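Local coordinates for protein aspartate aminotransferase (Rhodobacter sphaeroides, PDB 3NRA) that probably transfers the amino group of L-aspartate to 2-oxoglutarate, using covalently bound pyridoxal 5'-phosphate as cofactor, at residues 105-110 and 260-265; 79-84 and 100-105. All blocks are in the same frame, centred on the assembly; numbering follows the deposited sequence. Where two conformers were deposited one is given.

Contact 1. Residues 105-110 and 260-265; sequences LIITPG and YRLGVA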
ATOM      1  N   LEU B 105      15.353   6.784  -6.213  1.00 14.41           N
ATOM      2  CA  LEU B 105      14.037   7.456  -6.137  1.00 14.50           C
ATOM      3  C   LEU B 105      12.927   6.441  -6.364  1.00 14.45           C
ATOM      4  O   LEU B 105      12.905   5.786  -7.368  1.00 14.64           O
ATOM      5  CB  LEU B 105      13.922   8.580  -7.153  1.00 14.42           C
ATOM      6  CG  LEU B 105      12.583   9.335  -7.198  1.00 14.83           C
ATOM      7  CD1 LEU B 105      12.188   9.960  -5.802  1.00 11.20           C
ATOM      8  CD2 LEU B 105      12.633  10.402  -8.261  1.00 13.05           C
ATOM      9  N   ILE B 106      12.033   6.316  -5.388  1.00 14.02           N
ATOM     10  CA  ILE B 106      10.900   5.405  -5.468  1.00 13.98           C
ATOM     11  C   ILE B 106       9.638   6.206  -5.250  1.00 13.41           C
ATOM     12  O   ILE B 106       9.636   7.135  -4.421  1.00 12.76           O
ATOM     13  CB  ILE B 106      11.007   4.257  -4.410  1.00 13.71           C
ATOM     14  CG1 ILE B 106       9.900   3.236  -4.607  1.00 14.82           C
ATOM     15  CG2 ILE B 106      10.981   4.810  -2.986  1.00 14.48           C
ATOM     16  CD1 ILE B 106      10.077   1.905  -3.735  1.00 14.71           C
ATOM     17  N   ILE B 107       8.590   5.886  -6.045  1.00 12.73           N
ATOM     18  CA  ILE B 107       7.254   6.402  -5.840  1.00 12.31           C
ATOM     19  C   ILE B 107       6.384   5.366  -5.125  1.00 12.66           C
ATOM     20  O   ILE B 107       6.323   4.210  -5.548  1.00 13.32           O
ATOM     21  CB  ILE B 107       6.571   6.747  -7.146  1.00 12.09           C
ATOM     22  CG1 ILE B 107       7.443   7.722  -7.977  1.00 12.35           C
ATOM     23  CG2 ILE B 107       5.167   7.364  -6.849  1.00 10.79           C
ATOM     24  CD1 ILE B 107       6.830   8.096  -9.371  1.00 11.07           C
ATOM     25  N   THR B 108       5.668   5.813  -4.083  1.00 12.61           N
ATOM     26  CA  THR B 108       5.060   4.924  -3.080  1.00 12.59           C
ATOM     27  C   THR B 108       3.580   5.296  -2.830  1.00 13.17           C
ATOM     28  O   THR B 108       3.148   6.435  -3.161  1.00 12.75           O
ATOM     29  CB  THR B 108       5.778   5.046  -1.720  1.00 12.24           C
ATOM     30  OG1 THR B 108       5.760   6.409  -1.312  1.00 12.76           O
ATOM     31  CG2 THR B 108       7.236   4.551  -1.791  1.00 10.79           C
ATOM     32  N   PRO B 109       2.802   4.355  -2.218  1.00 13.13           N
ATOM     33  CA  PRO B 109       1.422   4.666  -1.818  1.00 13.73           C
ATOM     34  C   PRO B 109       1.382   5.589  -0.583  1.00 13.65           C
ATOM     35  O   PRO B 109       1.328   5.115   0.570  1.00 12.82           O
ATOM     36  CB  PRO B 109       0.807   3.301  -1.536  1.00 13.91           C
ATOM     37  CG  PRO B 109       2.001   2.372  -1.290  1.00 14.90           C
ATOM     38  CD  PRO B 109       3.121   2.913  -2.079  1.00 13.69           C
ATOM     39  N   GLY B 110       1.428   6.900  -0.846  1.00 12.68           N
ATOM     40  CA  GLY B 110       1.518   7.893   0.205  1.00 12.82           C
ATOM     41  C   GLY B 110       2.931   7.945   0.746  1.00 13.04           C
ATOM     42  O   GLY B 110       3.785   7.081   0.418  1.00 12.02           O
ATOM     43  N   TYR B 260      -5.258  10.825  -3.828  1.00 16.39           N
ATOM     44  CA  TYR B 260      -4.545  10.083  -4.882  1.00 15.34           C
ATOM     45  C   TYR B 260      -3.548   9.055  -4.326  1.00 15.66           C
ATOM     46  O   TYR B 260      -3.183   8.146  -5.022  1.00 16.39           O
ATOM     47  CB  TYR B 260      -3.849  11.058  -5.824  1.00 14.96           C
ATOM     48  CG  TYR B 260      -4.823  11.919  -6.659  1.00 13.96           C
ATOM     49  CD1 TYR B 260      -5.423  11.414  -7.795  1.00 14.49           C
ATOM     50  CD2 TYR B 260      -5.061  13.238  -6.337  1.00 14.17           C
ATOM     51  CE1 TYR B 260      -6.314  12.208  -8.571  1.00 14.59           C
ATOM     52  CE2 TYR B 260      -5.933  14.042  -7.114  1.00 15.09           C
ATOM     53  CZ  TYR B 260      -6.547  13.510  -8.224  1.00 12.69           C
ATOM     54  OH  TYR B 260      -7.404  14.292  -8.995  1.00 15.09           O
ATOM     55  N   ARG B 261      -3.128   9.223  -3.064  1.00 15.36           N
ATOM     56  CA  ARG B 261      -2.247   8.275  -2.349  1.00 14.28           C
ATOM     57  C   ARG B 261      -0.810   8.150  -2.990  1.00 14.04           C
ATOM     58  O   ARG B 261      -0.449   7.104  -3.551  1.00 13.18           O
ATOM     59  CB  ARG B 261      -2.923   6.907  -2.202  1.00 14.00           C
ATOM     60  CG  ARG B 261      -2.294   5.983  -1.064  1.00 13.94           C
ATOM     61  CD  ARG B 261      -3.156   5.991   0.195  1.00 14.10           C
ATOM     62  NE  ARG B 261      -3.313   7.331   0.727  1.00 14.71           N
ATOM     63  CZ  ARG B 261      -2.473   7.944   1.554  1.00 14.24           C
ATOM     64  NH1 ARG B 261      -1.437   7.315   2.088  1.00 15.93           N
ATOM     65  NH2 ARG B 261      -2.701   9.201   1.869  1.00 14.43           N
ATOM     66  N   LEU B 262      -0.006   9.221  -2.847  1.00 13.24           N
ATOM     67  CA  LEU B 262       1.306   9.308  -3.465  1.00 13.39           C
ATOM     68  C   LEU B 262       2.333   9.806  -2.493  1.00 13.37           C
ATOM     69  O   LEU B 262       2.062  10.696  -1.698  1.00 13.53           O
ATOM     70  CB  LEU B 262       1.272  10.242  -4.697  1.00 14.39           C
ATOM     71  CG  LEU B 262       0.332   9.777  -5.794  1.00 13.78           C
ATOM     72  CD1 LEU B 262      -0.040  10.943  -6.668  1.00 14.01           C
ATOM     73  CD2 LEU B 262       0.978   8.626  -6.598  1.00 13.25           C
ATOM     74  N   GLY B 263       3.511   9.179  -2.519  1.00 13.11           N
ATOM     75  CA  GLY B 263       4.654   9.655  -1.790  1.00 12.49           C
ATOM     76  C   GLY B 263       5.876   9.305  -2.550  1.00 12.88           C
ATOM     77  O   GLY B 263       5.812   8.559  -3.534  1.00 13.48           O
ATOM     78  N   VAL B 264       7.007   9.832  -2.111  1.00 13.14           N
ATOM     79  CA  VAL B 264       8.291   9.419  -2.657  1.00 12.48           C
ATOM     80  C   VAL B 264       9.299   9.228  -1.569  1.00 12.68           C
ATOM     81  O   VAL B 264       9.168   9.812  -0.470  1.00 13.86           O
ATOM     82  CB  VAL B 264       8.862  10.438  -3.656  1.00 12.03           C
ATOM     83  CG1 VAL B 264       7.941  10.572  -4.867  1.00 10.96           C
ATOM     84  CG2 VAL B 264       9.137  11.792  -2.955  1.00 10.26           C
ATOM     85  N   ALA B 265      10.308   8.412  -1.872  1.00 11.85           N
ATOM     86  CA  ALA B 265      11.494   8.278  -1.038  1.00 11.58           C
ATOM     87  C   ALA B 265      12.727   8.374  -1.923  1.00 11.99           C
ATOM     88  O   ALA B 265      12.717   7.907  -3.071  1.00 12.64           O
ATOM     89  CB  ALA B 265      11.484   7.007  -0.324  1.00 10.30           C
TER

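Contact 2. Residues 79-84 and 100-105; sequences GDLGIR and DARDGL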
ATOM      1  N   GLY B  79       8.111   2.935  -9.770  1.00 16.23           N
ATOM      2  CA  GLY B  79       7.314   4.061 -10.246  1.00 15.89           C
ATOM      3  C   GLY B  79       7.633   4.362 -11.686  1.00 15.66           C
ATOM      4  O   GLY B  79       8.710   4.037 -12.163  1.00 15.03           O
ATOM      5  N   ASP B  80       6.693   5.007 -12.363  1.00 16.68           N
ATOM      6  CA  ASP B  80       6.853   5.432 -13.755  1.00 17.32           C
ATOM      7  C   ASP B  80       8.216   6.151 -13.994  1.00 17.69           C
ATOM      8  O   ASP B  80       8.570   7.096 -13.285  1.00 17.53           O
ATOM      9  CB  ASP B  80       5.670   6.323 -14.174  1.00 18.11           C
ATOM     10  CG  ASP B  80       5.786   6.818 -15.631  1.00 22.12           C
ATOM     11  OD1 ASP B  80       6.608   7.735 -15.909  1.00 24.85           O
ATOM     12  OD2 ASP B  80       5.075   6.291 -16.487  1.00 30.96           O
ATOM     13  N   LEU B  81       8.976   5.654 -14.960  1.00 18.34           N
ATOM     14  CA  LEU B  81      10.317   6.174 -15.250  1.00 19.03           C
ATOM     15  C   LEU B  81      10.294   7.644 -15.682  1.00 17.39           C
ATOM     16  O   LEU B  81      11.029   8.453 -15.160  1.00 17.02           O
ATOM     17  CB  LEU B  81      10.980   5.337 -16.344  1.00 19.23           C
ATOM     18  CG  LEU B  81      12.459   5.644 -16.680  1.00 22.69           C
ATOM     19  CD1 LEU B  81      13.374   5.432 -15.459  1.00 22.46           C
ATOM     20  CD2 LEU B  81      12.918   4.764 -17.882  1.00 24.25           C
ATOM     21  N   GLY B  82       9.436   7.976 -16.633  1.00 17.16           N
ATOM     22  CA  GLY B  82       9.296   9.371 -17.086  1.00 15.80           C
ATOM     23  C   GLY B  82       9.005  10.355 -15.941  1.00 15.43           C
ATOM     24  O   GLY B  82       9.558  11.450 -15.907  1.00 15.72           O
ATOM     25  N   ILE B  83       8.191   9.934 -14.973  1.00 14.54           N
ATOM     26  CA  ILE B  83       7.806  10.795 -13.860  1.00 13.67           C
ATOM     27  C   ILE B  83       8.967  10.893 -12.859  1.00 14.12           C
ATOM     28  O   ILE B  83       9.285  11.974 -12.357  1.00 13.06           O
ATOM     29  CB  ILE B  83       6.473  10.306 -13.204  1.00 13.56           C
ATOM     30  CG1 ILE B  83       5.331  10.418 -14.229  1.00 13.96           C
ATOM     31  CG2 ILE B  83       6.118  11.148 -11.966  1.00 10.97           C
ATOM     32  CD1 ILE B  83       4.072   9.743 -13.822  1.00 15.48           C
ATOM     33  N   ARG B  84       9.652   9.790 -12.627  1.00 14.62           N
ATOM     34  CA  ARG B  84      10.864   9.858 -11.809  1.00 15.09           C
ATOM     35  C   ARG B  84      11.931  10.808 -12.390  1.00 15.68           C
ATOM     36  O   ARG B  84      12.491  11.632 -11.662  1.00 14.80           O
ATOM     37  CB  ARG B  84      11.439   8.481 -11.592  1.00 15.22           C
ATOM     38  CG  ARG B  84      10.745   7.744 -10.501  1.00 14.55           C
ATOM     39  CD  ARG B  84      11.446   6.482 -10.186  1.00 16.86           C
ATOM     40  NE  ARG B  84      11.181   5.467 -11.197  1.00 19.48           N
ATOM     41  CZ  ARG B  84      12.091   4.692 -11.815  1.00 21.87           C
ATOM     42  NH1 ARG B  84      13.409   4.785 -11.565  1.00 22.72           N
ATOM     43  NH2 ARG B  84      11.663   3.785 -12.689  1.00 19.76           N
ATOM     44  N   ASP B 100      18.936  10.859  -7.610  1.00 18.29           N
ATOM     45  CA  ASP B 100      19.140   9.905  -8.674  1.00 19.84           C
ATOM     46  C   ASP B 100      17.787   9.275  -9.081  1.00 18.83           C
ATOM     47  O   ASP B 100      17.278   8.406  -8.382  1.00 18.71           O
ATOM     48  CB  ASP B 100      20.119   8.843  -8.174  1.00 20.96           C
ATOM     49  CG  ASP B 100      20.381   7.737  -9.188  1.00 24.65           C
ATOM     50  OD1 ASP B 100      19.763   7.719 -10.271  1.00 27.38           O
ATOM     51  OD2 ASP B 100      21.211   6.865  -8.867  1.00 30.72           O
ATOM     52  N   ALA B 101      17.232   9.706 -10.219  1.00 17.89           N
ATOM     53  CA  ALA B 101      15.936   9.172 -10.722  1.00 18.42           C
ATOM     54  C   ALA B 101      15.900   7.643 -10.899  1.00 18.56           C
ATOM     55  O   ALA B 101      14.864   7.004 -10.644  1.00 18.48           O
ATOM     56  CB  ALA B 101      15.568   9.830 -12.060  1.00 18.22           C
ATOM     57  N   ARG B 102      17.021   7.081 -11.345  1.00 18.79           N
ATOM     58  CA  ARG B 102      17.034   5.704 -11.785  0.55 19.25           C
ATOM     59  C   ARG B 102      17.128   4.737 -10.604  1.00 18.83           C
ATOM     60  O   ARG B 102      16.306   3.854 -10.484  1.00 18.70           O
ATOM     61  CB  ARG B 102      18.165   5.477 -12.816  0.55 19.74           C
ATOM     62  CG  ARG B 102      18.046   6.372 -14.102  0.55 21.26           C
ATOM     63  CD  ARG B 102      16.577   6.494 -14.582  0.55 20.32           C
ATOM     64  NE  ARG B 102      16.389   7.197 -15.849  0.55 21.07           N
ATOM     65  CZ  ARG B 102      16.601   6.678 -17.067  0.55 21.53           C
ATOM     66  NH1 ARG B 102      17.150   5.466 -17.217  0.55 21.37           N
ATOM     67  NH2 ARG B 102      16.299   7.408 -18.152  0.55 20.05           N
ATOM     68  N   ASP B 103      18.109   4.938  -9.726  1.00 18.92           N
ATOM     69  CA  ASP B 103      18.353   4.014  -8.613  1.00 19.19           C
ATOM     70  C   ASP B 103      18.153   4.607  -7.211  1.00 18.02           C
ATOM     71  O   ASP B 103      18.268   3.881  -6.218  1.00 17.62           O
ATOM     72  CB  ASP B 103      19.768   3.444  -8.722  1.00 20.89           C
ATOM     73  CG  ASP B 103      20.042   2.805 -10.081  1.00 23.44           C
ATOM     74  OD1 ASP B 103      19.130   2.150 -10.619  1.00 29.67           O
ATOM     75  OD2 ASP B 103      21.166   2.950 -10.596  1.00 26.00           O
ATOM     76  N   GLY B 104      17.868   5.905  -7.116  1.00 16.56           N
ATOM     77  CA  GLY B 104      17.753   6.553  -5.811  1.00 15.51           C
ATOM     78  C   GLY B 104      16.421   7.223  -5.530  1.00 14.80           C
ATOM     79  O   GLY B 104      16.368   8.151  -4.727  1.00 14.68           O
ATOM     80  N   LEU B 105      15.353   6.784  -6.213  1.00 14.41           N
ATOM     81  CA  LEU B 105      14.037   7.456  -6.137  1.00 14.50           C
ATOM     82  C   LEU B 105      12.927   6.441  -6.364  1.00 14.45           C
ATOM     83  O   LEU B 105      12.905   5.786  -7.368  1.00 14.64           O
ATOM     84  CB  LEU B 105      13.922   8.580  -7.153  1.00 14.42           C
ATOM     85  CG  LEU B 105      12.583   9.335  -7.198  1.00 14.83           C
ATOM     86  CD1 LEU B 105      12.188   9.960  -5.802  1.00 11.20           C
ATOM     87  CD2 LEU B 105      12.633  10.402  -8.261  1.00 13.05           C
TER

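Contact 1. Residues 105-110 and 260-265
The edge strand of the central seven-stranded sheet of a class I aminotransferase is paired here: strand 105-108, outermost within this chain, runs antiparallel to 263-265; it ends, and its partner begins, near the cofactor phosphate. Ile106 and Ala265 form a hydrogen-bonded pair, with Ile106 N to Ala265 O at 2.9 Å, nearly straight at 169°. Thr108 and Gly263 form the next such pair; in both of its bonds the donor sits above the carbonyl plane. Between them Ile107 and Val264 make a non-hydrogen-bonded pair, their CG1 atoms 4.2 Å apart.

On the face shared by Ile106, Thr108 and Ala265, Ile106 CG2 presses on Ala265 CB at 3.5 Å, a tight fit. Thr108 turns OG1 between its backbone N and carbonyl carbon (chi1 56°), from where it donates to Gly110 O at 2.7 Å and lies 3.1 Å from Gly263 O. A CB on Gly263 would clash with Gly110 O.

Arg261 doubles back beside the inverse gamma turn centred on Pro109, its CG 3.7 Å from Pro109 C and NH1 3.6 Å from Gly110 CA. NH1 also donates to OP3 of the modified lysine at position 253 and weakly to Ser283 O of the second subunit. Arg261, just before the strand and packed against Pro109 and Gly110, thus brings a positive charge that would be expected to offset that of the phosphate.

Contact 2. Residues 79-84 and 100-105
The start of helix 81-95 and the loop that follows it come together with Arg84 CA and Ala101 CA 5.2 Å apart, their backbones meeting without any hydrogen bond between main chains. Arg84 bridges them through its side chain. With CG anti to the carbonyl carbon (chi1 -81°), CG lies beside Leu105, 4.0 Å from its CD2; the two side chains slide past each other in opposite directions. Arg84 CD then comes within 3.2 Å of Leu105 O.

At the guanidinium, Arg84 NH1 donates to Ala101 O at 2.8 Å, an oxygen that lies 20° out of the guanidinium plane. On the other side of the group NE and NH2 grip Gly79 O side-on, both at 3.0 Å and near that plane, while NH2 also meets Glu76 in a salt bridge. These bonds hold the group against rotation. An alanine here would probably leave Ala101 O and Gly79 O without these donors, Glu76 without this countercharge and a gap beside Leu105.

Farther out, in one of the two conformers modelled for Arg102, and so less certainly, Leu81 CD1 sits over one face of its guanidinium, toward the rim, and touches Arg102 CD at 3.5 Å; Arg102 NE is salt-bridged to Asp85. Ala101 CB packs against Arg84 O at 3.6 Å.

Each segment is also braced from within. Asp80 is the N-cap of the helix, its OD1 accepting from Ile83 N through the anti lone pair, and Asp100 OD1 accepts from Arg102 N in an Asx turn. The whole is a capped helix start tied by a buried arginine to the loop that brings the chain from that helix into an edge strand of the large-domain sheet.

Overall arrangement
From the N terminus the chain reaches 79-84, runs along helix 81-95 and turns back through 100-105, so contact 2 closes a short helical loop of 15 residues. Leu105, shared by both contacts, ends that loop and begins strand 105-108. Contact 1 then closes a far longer excursion, 149 residues that include five strands of the same sheet, before 260-265 returns alongside this edge strand. The two loops follow in series, neither nested nor crossed. Their centres are about 11 Å apart and they touch directly: Ile107 CD1 packs against Ile83 CG2 at 4.1 Å, joining the helix start to the sheet edge.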